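Local coordinates for acyl-coenzyme A oxidase acox-1.2 (Caenorhabditis elegans, PDB 5K3J), which catalyses the FAD-dependent desaturation of ascaroside-CoA thioesters with a five-carbon omega side chain, the first step of their peroxisomal shortening, yielding hydrogen peroxide, at residues Asp26-Ala29 with Ala30-Gly34; Phe534-Glu537 with Ala538-Arg542; Ile58-Tyr61 with Pro62-Thr65; Thr46-Val49 with Ser50-Pro53. All coordinates share one frame; numbering follows the deposited sequence.

How the contacts relate
Along the chain the order is contact 1, contact 4, contact 3 and, far later, contact 2. The first three belong to the N-terminal region of the acyl-CoA oxidase: contact 1 spans nearly all of helix 25-32 and the residues that follow, contact 4 closes the next helix, 36-49, and contact 3 lies in the connection from that helix to helix 66-82. Contact 2 sits near the end of helix 520-543, in the C-terminal region. Its centre is about 17 Å from that of contact 1, and the two touch where Val31 meets Arg542, so early and late helices pack together. Contact 3 is remote from contact 2, their centres about 40 Å apart on opposite sides of the chain's centre.

Contact 1: Asp26-Ala29 with Ala30-Gly34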
ATOM      1  N   ASP A  26      26.153 -16.476 -10.346  1.00 36.07           N
ATOM      2  CA  ASP A  26      27.160 -15.459 -10.599  1.00 35.61           C
ATOM      3  C   ASP A  26      27.010 -14.974 -12.032  1.00 38.31           C
ATOM      4  O   ASP A  26      27.372 -13.844 -12.362  1.00 35.43           O
ATOM      5  CB  ASP A  26      28.566 -15.999 -10.351  1.00 37.63           C
ATOM      6  CG  ASP A  26      29.066 -15.697  -8.950  1.00 43.24           C
ATOM      7  OD1 ASP A  26      28.228 -15.535  -8.036  1.00 46.40           O
ATOM      8  OD2 ASP A  26      30.299 -15.619  -8.763  1.00 44.42           O
ATOM      9  N   LYS A  27      26.455 -15.840 -12.876  1.00 68.55           N
ATOM     10  CA  LYS A  27      26.188 -15.498 -14.267  1.00 70.23           C
ATOM     11  C   LYS A  27      24.917 -14.673 -14.382  1.00 66.84           C
ATOM     12  O   LYS A  27      24.859 -13.713 -15.152  1.00 66.61           O
ATOM     13  CB  LYS A  27      26.073 -16.757 -15.125  1.00 72.57           C
ATOM     14  CG  LYS A  27      27.353 -17.127 -15.852  1.00 76.67           C
ATOM     15  CD  LYS A  27      28.437 -17.574 -14.883  1.00 78.51           C
ATOM     16  CE  LYS A  27      29.716 -17.929 -15.622  1.00 80.90           C
ATOM     17  NZ  LYS A  27      29.480 -18.992 -16.637  1.00 79.77           N
ATOM     18  N   MET A  28      23.896 -15.053 -13.620  1.00 57.30           N
ATOM     19  CA  MET A  28      22.640 -14.315 -13.627  1.00 54.68           C
ATOM     20  C   MET A  28      22.832 -12.911 -13.066  1.00 54.09           C
ATOM     21  O   MET A  28      22.261 -11.946 -13.575  1.00 49.43           O
ATOM     22  CB  MET A  28      21.568 -15.052 -12.828  1.00 54.64           C
ATOM     23  CG  MET A  28      20.247 -14.303 -12.770  1.00 56.75           C
ATOM     24  SD  MET A  28      19.365 -14.274 -14.339  1.00 58.29           S
ATOM     25  CE  MET A  28      18.589 -15.884 -14.302  1.00 59.00           C
ATOM     26  N   ALA A  29      23.643 -12.806 -12.018  1.00 40.70           N
ATOM     27  CA  ALA A  29      23.944 -11.518 -11.403  1.00 43.87           C
ATOM     28  C   ALA A  29      24.547 -10.572 -12.433  1.00 46.93           C
ATOM     29  O   ALA A  29      24.181  -9.396 -12.496  1.00 50.71           O
ATOM     30  CB  ALA A  29      24.883 -11.691 -10.229  1.00 43.28           C
ATOM     31  N   ALA A  30      25.470 -11.099 -13.236  1.00 52.06           N
ATOM     32  CA  ALA A  30      26.138 -10.328 -14.278  1.00 55.19           C
ATOM     33  C   ALA A  30      25.140  -9.755 -15.274  1.00 55.45           C
ATOM     34  O   ALA A  30      25.284  -8.626 -15.746  1.00 55.73           O
ATOM     35  CB  ALA A  30      27.160 -11.198 -14.992  1.00 56.36           C
ATOM     36  N   VAL A  31      24.124 -10.549 -15.586  1.00 64.42           N
ATOM     37  CA  VAL A  31      23.068 -10.123 -16.491  1.00 68.07           C
ATOM     38  C   VAL A  31      22.226  -9.023 -15.855  1.00 74.17           C
ATOM     39  O   VAL A  31      21.993  -7.976 -16.459  1.00 77.98           O
ATOM     40  CB  VAL A  31      22.155 -11.301 -16.877  1.00 67.00           C
ATOM     41  CG1 VAL A  31      20.992 -10.825 -17.732  1.00 67.79           C
ATOM     42  CG2 VAL A  31      22.955 -12.375 -17.593  1.00 72.40           C
ATOM     43  N   ILE A  32      21.776  -9.278 -14.629  1.00 78.32           N
ATOM     44  CA  ILE A  32      20.954  -8.335 -13.877  1.00 73.47           C
ATOM     45  C   ILE A  32      21.607  -6.960 -13.771  1.00 72.09           C
ATOM     46  O   ILE A  32      20.956  -5.933 -13.964  1.00 76.89           O
ATOM     47  CB  ILE A  32      20.663  -8.866 -12.457  1.00 72.69           C
ATOM     48  CG1 ILE A  32      19.712 -10.064 -12.525  1.00 68.11           C
ATOM     49  CG2 ILE A  32      20.081  -7.766 -11.574  1.00 71.58           C
ATOM     50  CD1 ILE A  32      19.544 -10.792 -11.213  1.00 68.59           C
ATOM     51  N   TYR A  33      22.903  -6.943 -13.482  1.00 53.02           N
ATOM     52  CA  TYR A  33      23.595  -5.686 -13.229  1.00 49.61           C
ATOM     53  C   TYR A  33      24.309  -5.133 -14.459  1.00 48.88           C
ATOM     54  O   TYR A  33      24.981  -4.104 -14.381  1.00 44.06           O
ATOM     55  CB  TYR A  33      24.577  -5.866 -12.075  1.00 49.31           C
ATOM     56  CG  TYR A  33      23.874  -6.082 -10.757  1.00 53.54           C
ATOM     57  CD1 TYR A  33      23.146  -5.058 -10.170  1.00 52.40           C
ATOM     58  CD2 TYR A  33      23.925  -7.310 -10.109  1.00 50.51           C
ATOM     59  CE1 TYR A  33      22.495  -5.242  -8.973  1.00 52.30           C
ATOM     60  CE2 TYR A  33      23.274  -7.507  -8.907  1.00 49.02           C
ATOM     61  CZ  TYR A  33      22.565  -6.467  -8.343  1.00 51.58           C
ATOM     62  OH  TYR A  33      21.910  -6.654  -7.148  1.00 46.77           O
ATOM     63  N   GLY A  34      24.157  -5.817 -15.591  1.00 79.54           N
ATOM     64  CA  GLY A  34      24.607  -5.294 -16.871  1.00 72.27           C
ATOM     65  C   GLY A  34      26.001  -5.693 -17.315  1.00 71.55           C
ATOM     66  O   GLY A  34      26.340  -5.569 -18.494  1.00 76.37           O
TER
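Met28 and Ile32 lie one helical turn apart on the same flank of helix 25-32, and their side chains pass each other at a slant, Met28 CG coming within 3.9 Å of Ile32 CD1. A chi1 of 178° sets Met28 CG opposite its own N, where it meets Ile32; the bends at the next two torsions act only on the sulfur and the methyl beyond. Ile32 turns its longer branch back along the helix, and CG1 rests 3.3 Å from Met28 O, the carbonyl that also accepts the backbone bond from Ile32 N at 2.9 Å.

Ala29 and Tyr33 are the next i, i+4 pair of the alpha-helix. The ring approaches through its CD2 corner, 3.2 Å from Ala29 O and slanted to it, while Ala29 CB stands 4.5 Å from the same CD2. Ile32 CG2 covers one ring face, 4.0 Å above its centre. Tyr33 N bonds to Ala29 O at 2.9 Å, and Val31 N to Lys27 O; the bond from Ala30 N to Asp26 O is weak. Gly34, with positive phi, is the first residue to leave helical backbone angles, and its N bonds to Val31 O.

The hydroxyl of Tyr33 is held by the carbonyl of Phe608. Around this turn, Met28 packs against Val554 and Leu555 of helix 549-569, while Met28 and Ile32 both reach Tyr350 of helix 343-363 and Val31 meets Phe354 of that helix, so helix 25-32 is packed against two longer ones.

Contact 2: Phe534-Glu537 with Ala538-Arg542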
ATOM      1  N   PHE A 534       6.169  -2.067 -24.398  1.00 48.91           N
ATOM      2  CA  PHE A 534       7.594  -1.755 -24.419  1.00 45.86           C
ATOM      3  C   PHE A 534       8.386  -2.594 -23.423  1.00 46.45           C
ATOM      4  O   PHE A 534       9.460  -3.097 -23.748  1.00 53.28           O
ATOM      5  CB  PHE A 534       7.822  -0.270 -24.131  1.00 45.30           C
ATOM      6  CG  PHE A 534       9.262   0.148 -24.223  1.00 44.07           C
ATOM      7  CD1 PHE A 534       9.799   0.571 -25.427  1.00 42.16           C
ATOM      8  CD2 PHE A 534      10.079   0.113 -23.103  1.00 44.15           C
ATOM      9  CE1 PHE A 534      11.125   0.951 -25.514  1.00 42.52           C
ATOM     10  CE2 PHE A 534      11.401   0.491 -23.184  1.00 45.32           C
ATOM     11  CZ  PHE A 534      11.926   0.912 -24.394  1.00 43.57           C
ATOM     12  N   ILE A 535       7.859  -2.718 -22.208  1.00 53.12           N
ATOM     13  CA  ILE A 535       8.493  -3.516 -21.161  1.00 52.85           C
ATOM     14  C   ILE A 535       8.745  -4.940 -21.649  1.00 49.56           C
ATOM     15  O   ILE A 535       9.803  -5.520 -21.398  1.00 47.08           O
ATOM     16  CB  ILE A 535       7.632  -3.546 -19.878  1.00 50.57           C
ATOM     17  CG1 ILE A 535       7.554  -2.148 -19.261  1.00 51.55           C
ATOM     18  CG2 ILE A 535       8.199  -4.530 -18.865  1.00 48.71           C
ATOM     19  CD1 ILE A 535       6.438  -1.979 -18.252  1.00 50.81           C
ATOM     20  N   ILE A 536       7.771  -5.485 -22.371  1.00 47.27           N
ATOM     21  CA  ILE A 536       7.868  -6.823 -22.939  1.00 52.83           C
ATOM     22  C   ILE A 536       8.974  -6.919 -23.993  1.00 55.93           C
ATOM     23  O   ILE A 536       9.808  -7.827 -23.942  1.00 49.02           O
ATOM     24  CB  ILE A 536       6.529  -7.246 -23.562  1.00 55.23           C
ATOM     25  CG1 ILE A 536       5.470  -7.388 -22.470  1.00 53.68           C
ATOM     26  CG2 ILE A 536       6.679  -8.549 -24.327  1.00 57.47           C
ATOM     27  CD1 ILE A 536       4.108  -7.768 -22.990  1.00 54.10           C
ATOM     28  N   GLU A 537       8.975  -5.982 -24.938  1.00 50.88           N
ATOM     29  CA  GLU A 537       9.983  -5.946 -25.996  1.00 51.85           C
ATOM     30  C   GLU A 537      11.387  -5.840 -25.423  1.00 56.40           C
ATOM     31  O   GLU A 537      12.292  -6.580 -25.812  1.00 65.02           O
ATOM     32  CB  GLU A 537       9.732  -4.770 -26.941  1.00 51.09           C
ATOM     33  CG  GLU A 537       8.381  -4.771 -27.615  1.00 53.81           C
ATOM     34  CD  GLU A 537       8.272  -3.688 -28.666  1.00 53.99           C
ATOM     35  OE1 GLU A 537       8.019  -2.523 -28.292  1.00 53.84           O
ATOM     36  OE2 GLU A 537       8.452  -4.001 -29.862  1.00 53.94           O
ATOM     37  N   ALA A 538      11.550  -4.897 -24.500  1.00 42.05           N
ATOM     38  CA  ALA A 538      12.817  -4.674 -23.815  1.00 42.91           C
ATOM     39  C   ALA A 538      13.336  -5.959 -23.180  1.00 45.98           C
ATOM     40  O   ALA A 538      14.521  -6.282 -23.285  1.00 44.38           O
ATOM     41  CB  ALA A 538      12.657  -3.592 -22.760  1.00 43.36           C
ATOM     42  N   PHE A 539      12.434  -6.675 -22.514  1.00 61.89           N
ATOM     43  CA  PHE A 539      12.735  -7.970 -21.916  1.00 57.75           C
ATOM     44  C   PHE A 539      13.265  -8.913 -22.988  1.00 54.42           C
ATOM     45  O   PHE A 539      14.355  -9.472 -22.853  1.00 45.76           O
ATOM     46  CB  PHE A 539      11.479  -8.551 -21.259  1.00 54.46           C
ATOM     47  CG  PHE A 539      11.752  -9.607 -20.217  1.00 51.85           C
ATOM     48  CD1 PHE A 539      13.031 -10.099 -20.004  1.00 48.95           C
ATOM     49  CD2 PHE A 539      10.716 -10.109 -19.449  1.00 50.16           C
ATOM     50  CE1 PHE A 539      13.270 -11.069 -19.045  1.00 48.52           C
ATOM     51  CE2 PHE A 539      10.947 -11.077 -18.489  1.00 49.25           C
ATOM     52  CZ  PHE A 539      12.223 -11.559 -18.286  1.00 52.88           C
ATOM     53  N   MET A 540      12.487  -9.063 -24.056  1.00 66.88           N
ATOM     54  CA  MET A 540      12.844  -9.928 -25.177  1.00 66.71           C
ATOM     55  C   MET A 540      14.234  -9.641 -25.730  1.00 61.53           C
ATOM     56  O   MET A 540      15.008 -10.561 -25.990  1.00 58.87           O
ATOM     57  CB  MET A 540      11.818  -9.787 -26.301  1.00 71.42           C
ATOM     58  CG  MET A 540      10.441 -10.305 -25.956  1.00 76.77           C
ATOM     59  SD  MET A 540       9.647 -11.018 -27.405  1.00 82.60           S
ATOM     60  CE  MET A 540      10.915 -12.169 -27.930  1.00 80.70           C
ATOM     61  N   ARG A 541      14.545  -8.361 -25.907  1.00 49.88           N
ATOM     62  CA  ARG A 541      15.813  -7.959 -26.508  1.00 51.85           C
ATOM     63  C   ARG A 541      17.009  -8.303 -25.629  1.00 54.90           C
ATOM     64  O   ARG A 541      18.140  -8.390 -26.113  1.00 61.89           O
ATOM     65  CB  ARG A 541      15.808  -6.461 -26.812  1.00 52.43           C
ATOM     66  CG  ARG A 541      14.866  -6.069 -27.940  1.00 52.32           C
ATOM     67  CD  ARG A 541      15.166  -4.672 -28.445  1.00 52.52           C
ATOM     68  NE  ARG A 541      14.731  -3.647 -27.504  1.00 51.41           N
ATOM     69  CZ  ARG A 541      13.568  -3.009 -27.589  1.00 51.68           C
ATOM     70  NH1 ARG A 541      12.727  -3.289 -28.579  1.00 50.21           N
ATOM     71  NH2 ARG A 541      13.247  -2.089 -26.692  1.00 50.56           N
ATOM     72  N   ARG A 542      16.761  -8.511 -24.340  1.00 41.48           N
ATOM     73  CA  ARG A 542      17.837  -8.815 -23.408  1.00 42.96           C
ATOM     74  C   ARG A 542      18.135 -10.309 -23.325  1.00 43.82           C
ATOM     75  O   ARG A 542      19.291 -10.708 -23.192  1.00 36.95           O
ATOM     76  CB  ARG A 542      17.504  -8.290 -22.015  1.00 42.76           C
ATOM     77  CG  ARG A 542      18.640  -8.464 -21.024  1.00 45.53           C
ATOM     78  CD  ARG A 542      19.899  -7.796 -21.551  1.00 48.21           C
ATOM     79  NE  ARG A 542      21.061  -8.015 -20.695  1.00 51.05           N
ATOM     80  CZ  ARG A 542      21.957  -8.981 -20.875  1.00 52.37           C
ATOM     81  NH1 ARG A 542      22.986  -9.092 -20.047  1.00 49.41           N
ATOM     82  NH2 ARG A 542      21.828  -9.836 -21.881  1.00 53.13           N
TER
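Phe534 faces Ala538 and Arg541 along one flank of helix 520-543, which also carries the ATP-binding Arg528. A chi1 of -176° swings CG to the side of the carbonyl carbon, and the ring then sends CE2 to within 4.3 Å of Ala538 CB and CE1 to 3.9 Å from Arg541 NH2. The ring and guanidinium planes are 64° apart: Phe534 CE1 lies at the guanidinium edge, near its plane, and no flat stack results. Phe534 O accepts the N-H of Ala538 at 2.9 Å in a nearly straight bond, the first of the i, i+4 alpha-helical bonds here.

Ile535 contributes its carbonyl, which takes the N-H of Phe539, and sends its side chain onto Leu388 of helix 379-405, about 10 Å from a bound ATP. Ile536 bonds through O to Met540 N, and its CG2 lies 4.5 Å from Met540 CG, a loose apolar contact beside helix 481-507.

Glu537 closes the segment. Its O accepts Arg541 N at 2.9 Å, and the arginine chain, bent at chi3, folds back so that one guanidinium face lies over the Glu537 carbonyl group. NH1 then stands 3.7 Å from Glu537 CB.

The carboxylate does not complete a salt bridge within this turn, since Glu537 OE2 remains 4.5 Å from Arg541 NH1. That bridge goes instead from Arg541 NH2 to Glu358 of helix 343-363; the nearby carboxylate may add some longer-range attraction, leaving the arginine to join two helices.

Contact 3: Ile58-Tyr61 with Pro62-Thr65; sequences IKPY and PFLT
The Phe63 ring carries Pro60 over one face: Pro60 CB sits 3.9 Å from the ring centroid and 20° off its normal, a CH-pi contact displaced toward the CD2-CE2 side. Pro60 CG adds to it, 3.8 Å from Phe63 CE2. Trp633 of helix 626-636 also meets the phenyl ring, and Pro239 of the second subunit packs on it.

The Tyr61 ring is touched at CD1 by Leu64 CD1, 3.6 Å away and slanted to the ring. The other Leu64 branch, CD2, turns to Lys59, meeting CE at 3.6 Å, so the leucine fork is wedged between an aromatic ring and an extended aliphatic chain. Lys59 holds CG between its N and carbonyl carbon (chi1 51°), which sends that chain across Leu64 CD2 at a slant.

Two backbone bonds hold the turn. Phe63 N reaches Pro60 O at 2.7 Å, while Leu64 N approaches Tyr61 O at 3.2 Å from well above the carbonyl plane; Lys69 NZ is a further donor to that oxygen. These successive three-residue steps are the pattern of a short 3-10 turn, which here leads through the extended Leu64 to Thr65, the N-cap of helix 66-82, where Thr65 OG1 accepts the N-H of Glu68.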
ATOM      1  N   ILE A  58      23.386   0.853  13.457  1.00 26.85           N
ATOM      2  CA  ILE A  58      23.641   1.033  14.887  1.00 27.68           C
ATOM      3  C   ILE A  58      22.766   0.071  15.698  1.00 28.56           C
ATOM      4  O   ILE A  58      23.184  -0.440  16.737  1.00 28.01           O
ATOM      5  CB  ILE A  58      23.403   2.508  15.327  1.00 29.62           C
ATOM      6  CG1 ILE A  58      24.009   2.773  16.708  1.00 30.32           C
ATOM      7  CG2 ILE A  58      21.924   2.883  15.282  1.00 30.24           C
ATOM      8  CD1 ILE A  58      25.492   3.095  16.676  1.00 31.69           C
ATOM      9  N   LYS A  59      21.568  -0.188  15.182  1.00 29.05           N
ATOM     10  CA  LYS A  59      20.663  -1.205  15.696  1.00 29.10           C
ATOM     11  C   LYS A  59      19.586  -1.413  14.640  1.00 27.28           C
ATOM     12  O   LYS A  59      19.486  -0.609  13.714  1.00 26.48           O
ATOM     13  CB  LYS A  59      20.063  -0.798  17.046  1.00 30.88           C
ATOM     14  CG  LYS A  59      19.430   0.576  17.112  1.00 33.34           C
ATOM     15  CD  LYS A  59      18.735   0.718  18.462  1.00 34.41           C
ATOM     16  CE  LYS A  59      18.579   2.157  18.920  1.00 38.24           C
ATOM     17  NZ  LYS A  59      17.890   2.202  20.241  1.00 39.37           N
ATOM     18  N   PRO A  60      18.804  -2.505  14.749  1.00 19.77           N
ATOM     19  CA  PRO A  60      17.704  -2.756  13.811  1.00 19.19           C
ATOM     20  C   PRO A  60      16.860  -1.521  13.502  1.00 19.86           C
ATOM     21  O   PRO A  60      16.118  -1.037  14.361  1.00 24.03           O
ATOM     22  CB  PRO A  60      16.871  -3.812  14.538  1.00 18.68           C
ATOM     23  CG  PRO A  60      17.889  -4.612  15.267  1.00 18.04           C
ATOM     24  CD  PRO A  60      18.998  -3.654  15.657  1.00 18.40           C
ATOM     25  N   TYR A  61      16.982  -1.036  12.268  1.00 25.94           N
ATOM     26  CA  TYR A  61      16.346   0.209  11.827  1.00 23.21           C
ATOM     27  C   TYR A  61      14.870   0.404  12.210  1.00 23.18           C
ATOM     28  O   TYR A  61      14.465   1.532  12.481  1.00 23.84           O
ATOM     29  CB  TYR A  61      16.484   0.354  10.302  1.00 21.44           C
ATOM     30  CG  TYR A  61      17.777   0.997   9.858  1.00 21.60           C
ATOM     31  CD1 TYR A  61      18.797   1.244  10.763  1.00 22.28           C
ATOM     32  CD2 TYR A  61      17.972   1.370   8.535  1.00 22.75           C
ATOM     33  CE1 TYR A  61      19.982   1.836  10.362  1.00 23.83           C
ATOM     34  CE2 TYR A  61      19.154   1.965   8.123  1.00 23.63           C
ATOM     35  CZ  TYR A  61      20.155   2.196   9.043  1.00 25.17           C
ATOM     36  OH  TYR A  61      21.330   2.787   8.637  1.00 32.03           O
ATOM     37  N   PRO A  62      14.055  -0.668  12.205  1.00 17.90           N
ATOM     38  CA  PRO A  62      12.684  -0.455  12.685  1.00 17.62           C
ATOM     39  C   PRO A  62      12.589   0.079  14.116  1.00 18.21           C
ATOM     40  O   PRO A  62      11.614   0.762  14.428  1.00 16.99           O
ATOM     41  CB  PRO A  62      12.074  -1.850  12.599  1.00 17.90           C
ATOM     42  CG  PRO A  62      12.777  -2.474  11.467  1.00 18.58           C
ATOM     43  CD  PRO A  62      14.191  -1.975  11.536  1.00 18.67           C
ATOM     44  N   PHE A  63      13.578  -0.206  14.960  1.00 23.38           N
ATOM     45  CA  PHE A  63      13.521   0.202  16.364  1.00 24.84           C
ATOM     46  C   PHE A  63      13.745   1.704  16.559  1.00 25.94           C
ATOM     47  O   PHE A  63      13.549   2.231  17.656  1.00 27.50           O
ATOM     48  CB  PHE A  63      14.556  -0.563  17.197  1.00 26.92           C
ATOM     49  CG  PHE A  63      14.346  -2.054  17.227  1.00 27.70           C
ATOM     50  CD1 PHE A  63      13.182  -2.624  16.737  1.00 26.25           C
ATOM     51  CD2 PHE A  63      15.316  -2.884  17.757  1.00 27.08           C
ATOM     52  CE1 PHE A  63      12.995  -3.995  16.768  1.00 24.85           C
ATOM     53  CE2 PHE A  63      15.135  -4.252  17.790  1.00 24.70           C
ATOM     54  CZ  PHE A  63      13.971  -4.809  17.291  1.00 25.08           C
ATOM     55  N   LEU A  64      14.145   2.393  15.496  1.00 29.43           N
ATOM     56  CA  LEU A  64      14.584   3.782  15.603  1.00 27.82           C
ATOM     57  C   LEU A  64      13.444   4.790  15.527  1.00 27.97           C
ATOM     58  O   LEU A  64      12.544   4.669  14.692  1.00 29.26           O
ATOM     59  CB  LEU A  64      15.603   4.087  14.507  1.00 28.14           C
ATOM     60  CG  LEU A  64      16.927   3.343  14.637  1.00 27.36           C
ATOM     61  CD1 LEU A  64      17.741   3.502  13.361  1.00 26.74           C
ATOM     62  CD2 LEU A  64      17.689   3.859  15.847  1.00 27.60           C
ATOM     63  N   THR A  65      13.495   5.787  16.408  1.00 25.21           N
ATOM     64  CA  THR A  65      12.572   6.912  16.353  1.00 24.19           C
ATOM     65  C   THR A  65      12.902   7.753  15.132  1.00 24.36           C
ATOM     66  O   THR A  65      13.927   7.538  14.485  1.00 24.28           O
ATOM     67  CB  THR A  65      12.643   7.792  17.619  1.00 24.58           C
ATOM     68  OG1 THR A  65      13.819   8.611  17.578  1.00 23.90           O
ATOM     69  CG2 THR A  65      12.675   6.934  18.864  1.00 22.82           C
TER

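Contact 4: Thr46-Val49 with Ser50-Pro53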
ATOM      1  N   THR A  46      30.650  -5.291  -1.125  1.00 32.02           N
ATOM      2  CA  THR A  46      29.932  -5.865   0.007  1.00 31.23           C
ATOM      3  C   THR A  46      30.897  -6.560   0.966  1.00 36.19           C
ATOM      4  O   THR A  46      30.768  -6.444   2.188  1.00 41.01           O
ATOM      5  CB  THR A  46      28.864  -6.874  -0.457  1.00 28.92           C
ATOM      6  OG1 THR A  46      27.899  -6.210  -1.283  1.00 26.17           O
ATOM      7  CG2 THR A  46      28.150  -7.481   0.737  1.00 29.29           C
ATOM      8  N   ASP A  47      31.863  -7.274   0.397  1.00 46.05           N
ATOM      9  CA  ASP A  47      32.877  -7.966   1.178  1.00 46.19           C
ATOM     10  C   ASP A  47      33.733  -6.978   1.956  1.00 44.32           C
ATOM     11  O   ASP A  47      33.979  -7.155   3.147  1.00 47.36           O
ATOM     12  CB  ASP A  47      33.763  -8.817   0.267  1.00 51.84           C
ATOM     13  CG  ASP A  47      34.799  -9.608   1.040  1.00 52.91           C
ATOM     14  OD1 ASP A  47      34.576  -9.864   2.244  1.00 51.15           O
ATOM     15  OD2 ASP A  47      35.831  -9.979   0.443  1.00 56.69           O
ATOM     16  N   ALA A  48      34.184  -5.941   1.259  1.00 32.60           N
ATOM     17  CA  ALA A  48      35.037  -4.920   1.847  1.00 32.32           C
ATOM     18  C   ALA A  48      34.275  -4.105   2.883  1.00 35.00           C
ATOM     19  O   ALA A  48      34.854  -3.636   3.863  1.00 42.28           O
ATOM     20  CB  ALA A  48      35.599  -4.009   0.771  1.00 33.21           C
ATOM     21  N   VAL A  49      32.977  -3.935   2.656  1.00 38.37           N
ATOM     22  CA  VAL A  49      32.124  -3.233   3.602  1.00 38.21           C
ATOM     23  C   VAL A  49      31.963  -4.056   4.878  1.00 40.40           C
ATOM     24  O   VAL A  49      32.039  -3.524   5.985  1.00 42.87           O
ATOM     25  CB  VAL A  49      30.740  -2.917   2.987  1.00 36.54           C
ATOM     26  CG1 VAL A  49      29.730  -2.630   4.076  1.00 35.17           C
ATOM     27  CG2 VAL A  49      30.838  -1.734   2.034  1.00 37.59           C
ATOM     28  N   SER A  50      31.776  -5.363   4.716  1.00 39.10           N
ATOM     29  CA  SER A  50      31.572  -6.264   5.849  1.00 41.61           C
ATOM     30  C   SER A  50      32.740  -6.302   6.838  1.00 41.43           C
ATOM     31  O   SER A  50      32.589  -6.792   7.958  1.00 37.98           O
ATOM     32  CB  SER A  50      31.292  -7.683   5.347  1.00 42.13           C
ATOM     33  OG  SER A  50      32.365  -8.167   4.562  1.00 47.32           O
ATOM     34  N   LYS A  51      33.898  -5.792   6.430  1.00 52.41           N
ATOM     35  CA  LYS A  51      35.079  -5.802   7.290  1.00 56.77           C
ATOM     36  C   LYS A  51      35.109  -4.566   8.186  1.00 56.03           C
ATOM     37  O   LYS A  51      35.840  -4.519   9.176  1.00 54.60           O
ATOM     38  CB  LYS A  51      36.358  -5.877   6.450  1.00 60.00           C
ATOM     39  CG  LYS A  51      36.998  -4.522   6.192  1.00 60.45           C
ATOM     40  CD  LYS A  51      37.848  -4.497   4.932  1.00 66.59           C
ATOM     41  CE  LYS A  51      38.420  -3.103   4.719  1.00 66.17           C
ATOM     42  NZ  LYS A  51      38.944  -2.902   3.343  1.00 68.76           N
ATOM     43  N   ILE A  52      34.304  -3.571   7.827  1.00 61.40           N
ATOM     44  CA  ILE A  52      34.259  -2.304   8.547  1.00 60.05           C
ATOM     45  C   ILE A  52      33.053  -2.253   9.480  1.00 61.96           C
ATOM     46  O   ILE A  52      31.915  -2.103   9.032  1.00 64.14           O
ATOM     47  CB  ILE A  52      34.208  -1.111   7.573  1.00 58.65           C
ATOM     48  CG1 ILE A  52      35.260  -1.286   6.472  1.00 56.10           C
ATOM     49  CG2 ILE A  52      34.392   0.205   8.323  1.00 60.07           C
ATOM     50  CD1 ILE A  52      34.909  -0.589   5.174  1.00 54.80           C
ATOM     51  N   PRO A  53      33.302  -2.382  10.791  1.00 48.56           N
ATOM     52  CA  PRO A  53      32.247  -2.487  11.809  1.00 48.02           C
ATOM     53  C   PRO A  53      31.367  -1.244  11.953  1.00 47.09           C
ATOM     54  O   PRO A  53      30.187  -1.373  12.256  1.00 54.79           O
ATOM     55  CB  PRO A  53      33.037  -2.745  13.102  1.00 43.86           C
ATOM     56  CG  PRO A  53      34.397  -2.197  12.829  1.00 45.72           C
ATOM     57  CD  PRO A  53      34.650  -2.453  11.382  1.00 45.81           C
TER
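A type I beta turn follows helix 36-49, and the step into it is made where Ser50 meets Thr46 and Asp47. Ser50 N makes an i, i+4 bond to Thr46 O at 2.9 Å. Its hydroxyl turns back toward the preceding turn: OG lies between the backbone N and the carbonyl carbon (chi1 59°), which aims it at Asp47 O. OG is modelled as a donor to that oxygen, but so close that the bond is doubtful in detail. The carboxylate of Asp47 stands nearby, with OD1 3.6 Å from Ser50 OG.

Beyond this, the spacing of the bonds tightens. Lys51 N reaches Ala48 O only weakly, at 3.5 Å, and Ile52 N bonds to Val49 O at 2.9 Å, coming from above the carbonyl plane. This second bond closes the beta turn, which runs from Val49 to Ile52 and leads the chain away from the helix toward Pro53.

Two side chains gather about the Ala48 carbonyl. The extended chain of Lys51 runs past it, with CG 3.3 Å from Ala48 O, and Ile52 brings CD1 to the same oxygen, also at 3.3 Å. Ile52 and Ala48 both lean on Leu87 of helix 84-87, while Val49 packs on Leu99 and Val103 of helix 93-103. The Thr46 hydroxyl is hydrogen-bonded to Arg42 O, Glu102 and His98.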